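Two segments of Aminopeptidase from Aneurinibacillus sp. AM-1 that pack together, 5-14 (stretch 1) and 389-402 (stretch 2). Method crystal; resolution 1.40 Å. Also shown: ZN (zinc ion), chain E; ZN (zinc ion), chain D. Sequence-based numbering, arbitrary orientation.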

# COMPACT_ATOMS: atom_id res chain seq x y z
N ALA A 5 -20.49 26.36 -25.70
CA ALA A 5 -20.46 25.27 -24.69
C ALA A 5 -19.93 25.76 -23.35
O ALA A 5 -20.47 25.34 -22.30
CB ALA A 5 -19.61 24.10 -25.17
N ASP A 6 -18.92 26.65 -23.35
CA ASP A 6 -18.39 27.13 -22.07
C ASP A 6 -19.48 27.77 -21.24
O ASP A 6 -19.41 27.71 -20.02
CB ASP A 6 -17.27 28.17 -22.20
CG ASP A 6 -16.02 27.63 -22.89
OD1 ASP A 6 -15.77 26.37 -22.93
OD2 ASP A 6 -15.23 28.51 -23.35
N HIS A 7 -20.50 28.37 -21.90
CA HIS A 7 -21.58 29.04 -21.18
C HIS A 7 -22.38 28.07 -20.26
O HIS A 7 -22.85 28.48 -19.18
CB HIS A 7 -22.51 29.77 -22.17
CG HIS A 7 -21.96 31.08 -22.70
ND1 HIS A 7 -22.69 31.94 -23.50
CD2 HIS A 7 -20.74 31.67 -22.55
CE1 HIS A 7 -21.95 32.99 -23.82
NE2 HIS A 7 -20.76 32.84 -23.27
N GLN A 8 -22.42 26.78 -20.64
CA GLN A 8 -23.10 25.77 -19.77
C GLN A 8 -22.38 25.67 -18.42
O GLN A 8 -23.01 25.45 -17.39
CB GLN A 8 -23.11 24.40 -20.42
CG GLN A 8 -23.93 24.34 -21.71
CD GLN A 8 -25.43 24.68 -21.47
OE1 GLN A 8 -25.90 24.80 -20.35
NE2 GLN A 8 -26.15 24.91 -22.53
N ILE A 9 -21.09 25.98 -18.39
CA ILE A 9 -20.35 25.96 -17.12
C ILE A 9 -20.32 27.35 -16.45
O ILE A 9 -20.68 27.51 -15.32
CB ILE A 9 -18.88 25.54 -17.40
CG1 ILE A 9 -18.80 24.17 -18.13
CG2 ILE A 9 -18.05 25.68 -16.15
CD1 ILE A 9 -19.44 23.07 -17.28
N THR A 10 -20.02 28.41 -17.26
CA THR A 10 -19.79 29.71 -16.63
C THR A 10 -21.08 30.39 -16.12
O THR A 10 -20.97 31.24 -15.24
CB THR A 10 -19.03 30.69 -17.58
OG1 THR A 10 -19.81 30.88 -18.75
CG2 THR A 10 -17.70 30.00 -18.08
N LYS A 11 -22.22 29.99 -16.69
CA LYS A 11 -23.45 30.56 -16.14
C LYS A 11 -23.89 29.92 -14.82
O LYS A 11 -24.81 30.41 -14.13
CB LYS A 11 -24.57 30.39 -17.09
CG LYS A 11 -25.13 28.97 -17.26
CD LYS A 11 -26.33 29.04 -18.26
CE LYS A 11 -26.85 27.73 -18.65
NZ LYS A 11 -28.03 27.92 -19.58
N ARG A 12 -23.28 28.81 -14.44
CA ARG A 12 -23.67 28.01 -13.29
C ARG A 12 -22.66 28.01 -12.16
O ARG A 12 -22.99 27.54 -11.07
CB ARG A 12 -23.83 26.54 -13.74
CG ARG A 12 -24.91 26.34 -14.73
CD ARG A 12 -25.27 24.86 -14.76
NE ARG A 12 -26.61 24.76 -15.36
CZ ARG A 12 -26.80 24.77 -16.66
NH1 ARG A 12 -25.82 24.87 -17.51
NH2 ARG A 12 -28.07 24.68 -17.17
N THR A 13 -21.40 28.45 -12.32
CA THR A 13 -20.47 28.35 -11.20
C THR A 13 -20.72 29.37 -10.08
O THR A 13 -20.59 30.61 -10.23
CB THR A 13 -19.05 28.62 -11.78
OG1 THR A 13 -19.13 29.81 -12.64
CG2 THR A 13 -18.49 27.42 -12.63
N ASP A 14 -21.17 28.86 -8.95
CA ASP A 14 -21.69 29.72 -7.91
C ASP A 14 -20.62 29.93 -6.91
O ASP A 14 -20.22 28.98 -6.16
CB ASP A 14 -22.93 29.04 -7.36
CG ASP A 14 -23.66 29.86 -6.29
OD1 ASP A 14 -23.02 30.54 -5.48
OD2 ASP A 14 -24.91 29.68 -6.36
N ALA A 389 -12.99 27.69 -11.27
CA ALA A 389 -14.06 26.81 -11.61
C ALA A 389 -14.48 27.00 -13.08
O ALA A 389 -14.75 25.99 -13.76
CB ALA A 389 -15.27 27.14 -10.65
N ASP A 390 -14.53 28.26 -13.59
CA ASP A 390 -14.91 28.38 -15.02
C ASP A 390 -13.90 27.73 -15.92
O ASP A 390 -14.24 27.09 -16.89
CB ASP A 390 -15.00 29.91 -15.33
CG ASP A 390 -16.14 30.56 -14.71
OD1 ASP A 390 -17.11 29.93 -14.33
OD2 ASP A 390 -16.04 31.80 -14.60
N ILE A 391 -12.58 27.94 -15.68
CA ILE A 391 -11.54 27.40 -16.56
C ILE A 391 -11.47 25.83 -16.48
O ILE A 391 -11.46 25.12 -17.51
CB ILE A 391 -10.23 28.04 -16.28
CG1 ILE A 391 -10.18 29.51 -16.78
CG2 ILE A 391 -9.06 27.28 -16.91
CD1 ILE A 391 -9.05 30.38 -16.18
N VAL A 392 -11.41 25.31 -15.24
CA VAL A 392 -11.27 23.86 -15.06
C VAL A 392 -12.60 23.22 -15.56
O VAL A 392 -12.56 22.20 -16.20
CB VAL A 392 -10.86 23.53 -13.64
CG1 VAL A 392 -10.96 21.98 -13.39
CG2 VAL A 392 -9.45 23.94 -13.43
N GLY A 393 -13.70 23.82 -15.16
CA GLY A 393 -14.95 23.17 -15.61
C GLY A 393 -15.10 23.21 -17.12
O GLY A 393 -15.62 22.23 -17.69
N SER A 394 -14.76 24.34 -17.76
CA SER A 394 -14.82 24.38 -19.26
C SER A 394 -13.83 23.46 -19.93
O SER A 394 -14.18 22.89 -20.97
CB SER A 394 -14.58 25.80 -19.77
OG SER A 394 -15.69 26.60 -19.23
N ALA A 395 -12.64 23.28 -19.29
CA ALA A 395 -11.64 22.32 -19.81
C ALA A 395 -12.20 20.91 -19.73
O ALA A 395 -12.12 20.17 -20.73
CB ALA A 395 -10.30 22.39 -19.05
N VAL A 396 -12.80 20.57 -18.58
CA VAL A 396 -13.36 19.25 -18.43
C VAL A 396 -14.55 19.07 -19.43
O VAL A 396 -14.66 18.05 -20.10
CB VAL A 396 -13.81 19.00 -17.03
CG1 VAL A 396 -14.73 17.72 -16.89
CG2 VAL A 396 -12.56 18.89 -16.07
N TYR A 397 -15.39 20.10 -19.50
CA TYR A 397 -16.58 19.92 -20.36
C TYR A 397 -16.23 19.93 -21.80
O TYR A 397 -16.99 19.38 -22.64
CB TYR A 397 -17.50 21.10 -20.06
CG TYR A 397 -18.86 21.00 -20.69
CD1 TYR A 397 -19.71 19.95 -20.34
CD2 TYR A 397 -19.29 21.97 -21.53
CE1 TYR A 397 -21.06 19.88 -20.86
CE2 TYR A 397 -20.61 21.89 -22.08
CZ TYR A 397 -21.44 20.87 -21.76
OH TYR A 397 -22.77 20.83 -22.35
N GLN A 398 -15.09 20.53 -22.20
CA GLN A 398 -14.70 20.44 -23.60
C GLN A 398 -14.62 18.93 -24.01
O GLN A 398 -14.96 18.56 -25.13
CB GLN A 398 -13.34 21.06 -23.83
CG GLN A 398 -12.82 21.02 -25.33
CD GLN A 398 -11.80 22.08 -25.63
OE1 GLN A 398 -11.67 23.09 -24.89
NE2 GLN A 398 -11.02 21.86 -26.69
N ALA A 399 -14.16 18.07 -23.09
CA ALA A 399 -14.16 16.61 -23.37
C ALA A 399 -15.49 16.01 -22.93
O ALA A 399 -16.07 15.16 -23.72
CB ALA A 399 -12.96 15.92 -22.58
N ALA A 400 -16.11 16.39 -21.80
CA ALA A 400 -17.21 15.60 -21.28
C ALA A 400 -18.52 15.92 -22.01
O ALA A 400 -19.50 15.14 -21.90
CB ALA A 400 -17.43 15.81 -19.79
N ARG A 401 -18.60 17.10 -22.67
CA ARG A 401 -19.92 17.39 -23.41
C ARG A 401 -20.15 16.34 -24.49
O ARG A 401 -19.28 15.77 -25.08
CB ARG A 401 -19.85 18.79 -24.01
CG ARG A 401 -18.85 18.90 -25.18
CD ARG A 401 -18.71 20.47 -25.30
NE ARG A 401 -18.84 20.88 -26.67
CZ ARG A 401 -17.82 21.18 -27.46
NH1 ARG A 401 -16.58 21.15 -26.99
NH2 ARG A 401 -18.04 21.52 -28.71
N PRO A 402 -21.42 16.10 -24.87
CA PRO A 402 -21.61 15.06 -25.86
C PRO A 402 -20.94 15.46 -27.20
O PRO A 402 -21.03 16.62 -27.64
CB PRO A 402 -23.14 15.04 -25.98
CG PRO A 402 -23.68 15.59 -24.62
CD PRO A 402 -22.64 16.63 -24.24
ZN ZN E . -19.77 31.72 -11.84
ZN ZN D . -17.39 33.00 -13.86
O HOH W 1 -16.25 23.71 -22.61
O HOH W 2 -19.17 32.61 -13.67
O HOH W 3 -21.83 31.64 -12.69
O HOH W 4 -17.09 34.99 -14.45
O HOH W 5 -17.32 34.58 -15.66
O HOH W 6 -20.36 33.49 -10.97

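The first stretch contributes a short helix beginning near D6, and the second the last part of a longer helix that runs through A400. Their axes approach to 8.8 Å, and their N-to-C directions differ by 140°, so the two run roughly antiparallel. The register follows from this: CA of D6 lies 5.3 Å from CA of S394, and CA of T10 lies 5.3 Å from CA of D390, so four residues forward in one stretch match four residues back in the other. Within the short helix, the N atoms of I9 and T10 each lie 2.9 Å from D6 O, both as hydrogen bonds. The longer helix keeps a regular i to i+4 pattern along this face, with G393 N to A389 O at 2.8 Å and Y397 N to G393 O at 2.8 Å.

The close approach depends on G393. An ideal CB built there would fall 2.9 Å from I9 CG2, a clash; without it, the I9 side chain fits as a knob among D390, G393, S394 and Y397. I9 CG1 comes to 3.8 Å from G393 O and 3.9 Å from Y397 CB, both van der Waals distances. I9 takes the m, m rotamer. S394 also faces the short helix, but its OG donates to D390 O at 2.8 Å, within its own helix; the 3.8 Å separation of S394 OG from I9 CB, an aliphatic carbon, is van der Waals packing.

Polar contacts lie toward both ends of this packing. T13 OG1 donates to D390 OD1 at 2.6 Å, the one direct hydrogen bond between the stretches. Both residues are also metal ligands: T13 binds the chain E zinc through O at 2.1 Å and OG1 at 2.2 Å, while D390 OD2 binds the chain D zinc at 1.9 Å. Water 2 ligates both ions, at 2.1 Å from the chain E zinc and 1.8 Å from the chain D zinc, and donates to T10 O at 2.8 Å. Near the start of the short helix, water 1 bridges the two stretches by donating to D6 OD1 at 2.7 Å and to S394 O at 2.8 Å.

Y397 extends the contact past I9. Its CE2 lies 3.5 Å from A5 O and 3.9 Å from A5 CB, and its OH is 3.8 Å from Q8 CG; I9 CD1, Q8 CB and A5 O all approach the ring obliquely. A5 CB also sits over one face of the R401 guanidinium, 3.6 Å from R401 NE. The Q8 side chain starts toward the helix, but its end leads away, where Q8 OE1 accepts from R12 NH1 at 2.8 Å.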